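Local coordinates for Thiol:disulfide interchange protein (Proteus mirabilis, PDB 4OD7) that probably serves as a periplasmic dithiol oxidase of the DsbA type, passing disulfide bonds to folding proteins from a redox-active site in a thioredoxin-fold domain, at residues Thr12-Pro17 against Thr144-Asn149; Ala153-Ile156 against Tyr160-Lys163. The protein carries 1 engineered substitution. One frame throughout, in Å; residues are numbered along the deposited sequence.

Interaction 1: Thr12-Pro17 against Thr144-Asn149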
loop_
_atom_site.group_PDB
_atom_site.type_symbol
_atom_site.label_atom_id
_atom_site.label_comp_id
_atom_site.label_asym_id
_atom_site.label_seq_id
_atom_site.Cartn_x
_atom_site.Cartn_y
_atom_site.Cartn_z
ATOM N N THR A 12 -2.824 -7.112 16.133
ATOM C CA THR A 12 -2.006 -6.889 17.323
ATOM C C THR A 12 -1.963 -5.387 17.617
ATOM O O THR A 12 -2.252 -4.582 16.743
ATOM C CB THR A 12 -0.558 -7.409 17.173
ATOM O OG1 THR A 12 0.159 -6.693 16.171
ATOM C CG2 THR A 12 -0.540 -8.897 16.866
ATOM N N ASN A 13 -1.615 -5.002 18.845
ATOM C CA ASN A 13 -1.582 -3.583 19.223
ATOM C C ASN A 13 -0.244 -2.946 18.838
ATOM O O ASN A 13 0.795 -3.553 19.057
ATOM C CB ASN A 13 -1.787 -3.419 20.736
ATOM C CG ASN A 13 -3.194 -3.751 21.188
ATOM O OD1 ASN A 13 -3.375 -4.374 22.222
ATOM N ND2 ASN A 13 -4.191 -3.352 20.424
ATOM N N LEU A 14 -0.223 -1.758 18.246
ATOM C CA LEU A 14 1.072 -1.121 18.059
ATOM C C LEU A 14 1.622 -0.789 19.425
ATOM O O LEU A 14 0.882 -0.297 20.269
ATOM C CB LEU A 14 0.961 0.132 17.197
ATOM C CG LEU A 14 1.272 -0.014 15.699
ATOM C CD1 LEU A 14 0.274 -0.859 14.977
ATOM C CD2 LEU A 14 1.298 1.394 15.109
ATOM N N SER A 15 2.918 -0.994 19.637
ATOM C CA SER A 15 3.535 -0.684 20.930
ATOM C C SER A 15 3.652 0.838 21.185
ATOM O O SER A 15 3.666 1.261 22.334
ATOM C CB SER A 15 4.898 -1.386 21.058
ATOM O OG SER A 15 5.855 -0.928 20.114
ATOM N N LYS A 16 3.738 1.643 20.133
ATOM C CA LYS A 16 3.766 3.106 20.268
ATOM C C LYS A 16 2.888 3.711 19.183
ATOM O O LYS A 16 3.369 4.028 18.103
ATOM C CB LYS A 16 5.176 3.670 20.137
ATOM C CG LYS A 16 5.311 5.138 20.574
ATOM C CD LYS A 16 6.718 5.662 20.324
ATOM C CE LYS A 16 7.768 4.840 21.060
ATOM N NZ LYS A 16 9.151 5.335 20.831
ATOM N N PRO A 17 1.620 3.951 19.492
ATOM C CA PRO A 17 0.652 4.367 18.473
ATOM C C PRO A 17 0.970 5.671 17.809
ATOM O O PRO A 17 1.818 6.405 18.301
ATOM C CB PRO A 17 -0.651 4.522 19.241
ATOM C CG PRO A 17 -0.290 4.521 20.664
ATOM C CD PRO A 17 1.074 4.001 20.848
ATOM N N THR A 144 8.493 4.565 9.314
ATOM C CA THR A 144 9.150 4.611 10.616
ATOM C C THR A 144 8.179 4.565 11.827
ATOM O O THR A 144 8.324 3.724 12.709
ATOM C CB THR A 144 10.043 5.869 10.703
ATOM O OG1 THR A 144 11.104 5.735 9.768
ATOM C CG2 THR A 144 10.662 6.050 12.063
ATOM N N ASP A 145 7.165 5.425 11.850
ATOM C CA ASP A 145 6.321 5.580 13.034
ATOM C C ASP A 145 5.356 4.421 13.240
ATOM O O ASP A 145 4.857 4.199 14.346
ATOM C CB ASP A 145 5.482 6.874 12.963
ATOM C CG ASP A 145 6.316 8.127 12.784
ATOM O OD1 ASP A 145 7.556 8.082 12.863
ATOM O OD2 ASP A 145 5.713 9.181 12.608
ATOM N N PHE A 146 5.111 3.671 12.185
ATOM C CA PHE A 146 4.265 2.506 12.280
ATOM C C PHE A 146 5.120 1.222 12.378
ATOM O O PHE A 146 4.578 0.122 12.412
ATOM C CB PHE A 146 3.307 2.454 11.089
ATOM C CG PHE A 146 2.251 3.517 11.103
ATOM C CD1 PHE A 146 0.946 3.186 11.377
ATOM C CD2 PHE A 146 2.556 4.838 10.853
ATOM C CE1 PHE A 146 -0.044 4.149 11.402
ATOM C CE2 PHE A 146 1.579 5.794 10.868
ATOM C CZ PHE A 146 0.272 5.446 11.152
ATOM N N GLN A 147 6.442 1.384 12.450
ATOM C CA GLN A 147 7.396 0.273 12.524
ATOM C C GLN A 147 7.137 -0.831 11.498
ATOM O O GLN A 147 6.946 -2.008 11.849
ATOM C CB GLN A 147 7.388 -0.334 13.932
ATOM N N ILE A 148 7.133 -0.450 10.225
ATOM C CA ILE A 148 6.825 -1.385 9.146
ATOM C C ILE A 148 8.100 -1.973 8.645
ATOM O O ILE A 148 8.955 -1.255 8.150
ATOM C CB ILE A 148 6.079 -0.707 8.007
ATOM C CG1 ILE A 148 4.841 0.004 8.556
ATOM C CG2 ILE A 148 5.752 -1.724 6.865
ATOM C CD1 ILE A 148 3.906 -0.904 9.289
ATOM N N ASN A 149 8.211 -3.287 8.793
ATOM C CA ASN A 149 9.408 -4.021 8.427
ATOM C C ASN A 149 9.141 -5.011 7.316
ATOM O O ASN A 149 10.067 -5.581 6.781
ATOM C CB ASN A 149 9.937 -4.807 9.637
ATOM C CG ASN A 149 10.537 -3.924 10.714
ATOM O OD1 ASN A 149 11.229 -2.944 10.432
ATOM N ND2 ASN A 149 10.274 -4.280 11.969
HETATM O O HOH W 1 5.522 6.032 16.889
HETATM O O HOH W 2 4.482 2.532 16.349
#
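Leu14 and Phe146 meet where two loops of the thioredoxin fold come together, one leaving the edge strand 11-13, the other following helix 130-145. Their side chains run across one another at a slant: methyl CD2 of Leu14 approaches the ring obliquely and comes to 4.2 Å from Phe146 CD1. With CG anti to its own carbonyl carbon (chi1 -70°), Phe146 sends its ring into the core, where it also packs on Val18, Ala21, Val25 and Val155. Leu14 rests on Val155 as well, so both side chains cover the same strand residue.

The helix is closed by a Schellman motif. Gln147 takes up a positive phi of 47°, and its N returns to Thr144 O at 3.0 Å, which turns the chain away just beyond Phe146. No direct hydrogen bond spans the two segments; their polar link runs through water. The carbonyl oxygens Lys16 O and Asp145 O, 4.0 Å apart, are both acceptors and cannot bond each other; two waters join them. Each water gives a proton to both oxygens, one at 3.2 Å from Lys16 O and from Asp145 O, the other much closer, at 2.6 Å from each.

Interaction 2: Ala153-Ile156 against Tyr160-Lys163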
loop_
_atom_site.group_PDB
_atom_site.type_symbol
_atom_site.label_atom_id
_atom_site.label_comp_id
_atom_site.label_asym_id
_atom_site.label_seq_id
_atom_site.Cartn_x
_atom_site.Cartn_y
_atom_site.Cartn_z
ATOM N N ALA A 153 1.187 -4.515 4.600
ATOM C CA ALA A 153 0.841 -4.300 6.005
ATOM C C ALA A 153 -0.233 -3.231 6.095
ATOM O O ALA A 153 -0.245 -2.360 5.274
ATOM C CB ALA A 153 2.059 -3.893 6.776
ATOM N N MET A 154 -1.124 -3.295 7.082
ATOM C CA MET A 154 -2.199 -2.289 7.236
ATOM C C MET A 154 -2.360 -2.001 8.740
ATOM O O MET A 154 -2.314 -2.913 9.569
ATOM C CB MET A 154 -3.517 -2.801 6.612
ATOM C CG MET A 154 -4.637 -1.812 6.450
ATOM S SD MET A 154 -6.162 -2.538 5.811
ATOM C CE MET A 154 -5.720 -2.915 4.134
ATOM N N VAL A 155 -2.424 -0.731 9.103
ATOM C CA VAL A 155 -2.575 -0.345 10.499
ATOM C C VAL A 155 -3.818 0.507 10.643
ATOM O O VAL A 155 -4.085 1.343 9.777
ATOM C CB VAL A 155 -1.358 0.369 11.006
ATOM C CG1 VAL A 155 -1.550 0.738 12.475
ATOM C CG2 VAL A 155 -0.154 -0.549 10.809
ATOM N N ILE A 156 -4.607 0.269 11.687
ATOM C CA ILE A 156 -5.881 0.967 11.819
ATOM C C ILE A 156 -5.904 1.877 13.039
ATOM O O ILE A 156 -5.476 1.474 14.102
ATOM C CB ILE A 156 -7.008 -0.042 11.872
ATOM C CG1 ILE A 156 -7.034 -0.786 10.533
ATOM C CG2 ILE A 156 -8.331 0.642 12.126
ATOM C CD1 ILE A 156 -7.870 -1.999 10.527
ATOM N N TYR A 160 -3.926 -0.380 15.842
ATOM C CA TYR A 160 -4.060 -1.828 15.642
ATOM C C TYR A 160 -3.383 -2.276 14.363
ATOM O O TYR A 160 -3.705 -1.776 13.299
ATOM C CB TYR A 160 -5.527 -2.265 15.561
ATOM C CG TYR A 160 -6.438 -1.815 16.691
ATOM C CD1 TYR A 160 -6.240 -2.281 17.985
ATOM C CD2 TYR A 160 -7.501 -0.932 16.466
ATOM C CE1 TYR A 160 -7.072 -1.899 19.026
ATOM C CE2 TYR A 160 -8.343 -0.538 17.509
ATOM C CZ TYR A 160 -8.119 -1.025 18.793
ATOM O OH TYR A 160 -8.930 -0.653 19.857
ATOM N N LYS A 161 -2.459 -3.227 14.470
ATOM C CA LYS A 161 -1.840 -3.816 13.291
ATOM C C LYS A 161 -2.509 -5.128 12.909
ATOM O O LYS A 161 -2.529 -6.096 13.679
ATOM C CB LYS A 161 -0.343 -3.998 13.514
ATOM C CG LYS A 161 0.397 -4.474 12.293
ATOM C CD LYS A 161 1.873 -4.625 12.549
ATOM C CE LYS A 161 2.500 -3.204 12.495
ATOM N NZ LYS A 161 3.993 -3.118 12.530
ATOM N N MET A 162 -3.080 -5.140 11.707
ATOM C CA MET A 162 -3.658 -6.354 11.140
ATOM C C MET A 162 -2.710 -7.548 11.133
ATOM O O MET A 162 -1.521 -7.405 10.883
ATOM C CB MET A 162 -4.130 -6.125 9.718
ATOM C CG MET A 162 -5.247 -5.171 9.597
ATOM S SD MET A 162 -6.753 -5.686 10.406
ATOM C CE MET A 162 -7.352 -7.097 9.498
ATOM N N LYS A 163 -3.258 -8.703 11.480
ATOM C CA LYS A 163 -2.568 -9.976 11.410
ATOM C C LYS A 163 -3.078 -10.773 10.222
ATOM O O LYS A 163 -4.095 -11.452 10.319
ATOM C CB LYS A 163 -2.786 -10.747 12.696
ATOM C CG LYS A 163 -1.702 -11.703 12.999
ATOM C CD LYS A 163 -1.852 -12.285 14.392
ATOM C CE LYS A 163 -1.953 -13.809 14.328
ATOM N NZ LYS A 163 -0.660 -14.482 14.142
HETATM O O HOH W 3 -0.863 -6.144 8.228
#
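The Tyr160 ring meets Ile156 O obliquely, with CD2 3.9 Å from that oxygen, at the turn end of the beta hairpin made by strands 153-156 and 160-162. Beyond the hairpin the ring meets that of Tyr11, the two planes at about 80°, and Leu186 of helix 172-187 packs against it too. A pair of backbone hydrogen bonds joins Ile156 and Tyr160, the hydrogen-bonded pair of the hairpin: Ile156 N reaches Tyr160 O at 2.8 Å and Tyr160 N answers to Ile156 O at 3.0 Å, each N lying in the plane of the carbonyl it binds. Tyr160 O also takes a CA-H contact from Val155.

Val155 and Lys161 form the non-hydrogen-bonded pair next along, and their side chains share a face: Val155 CG2 lies 4.1 Å from Lys161 CE, the two side chains inclined to each other. Ile156 and Tyr160 point to the other face, where Met162 also packs. Bends at chi2 and chi3 (-63° and -68°) fold Met162 back so that SD sits 3.9 Å from Ile156 CD1, both side chains touching Leu186. Farther from the turn, Met162 N donates to Met154 O at 3.2 Å, and beyond this bond a water bridges the strands, accepting from Met154 N and donating to Met162 O.

The centres of interactions 1 and 2 lie about 9 Å apart, on the same side of the chain's centre, and both reach one mixed sheet with the order 11-13, 160-162, 153-156, 24-28, 58-62. Interaction 1 joins segments 127 residues apart in sequence and closes before the hairpin of interaction 2 begins, a few residues after helix 130-145. They are coupled chiefly by Lys161: its backbone N probably bonds Thr12 O at 2.7 Å, while its NZ reaches Phe146 O in a weak hydrogen bond. Strand 11-13 near the N-terminus and the end of helix 130-145 are thus both tied to the hairpin that completes the thioredoxin fold.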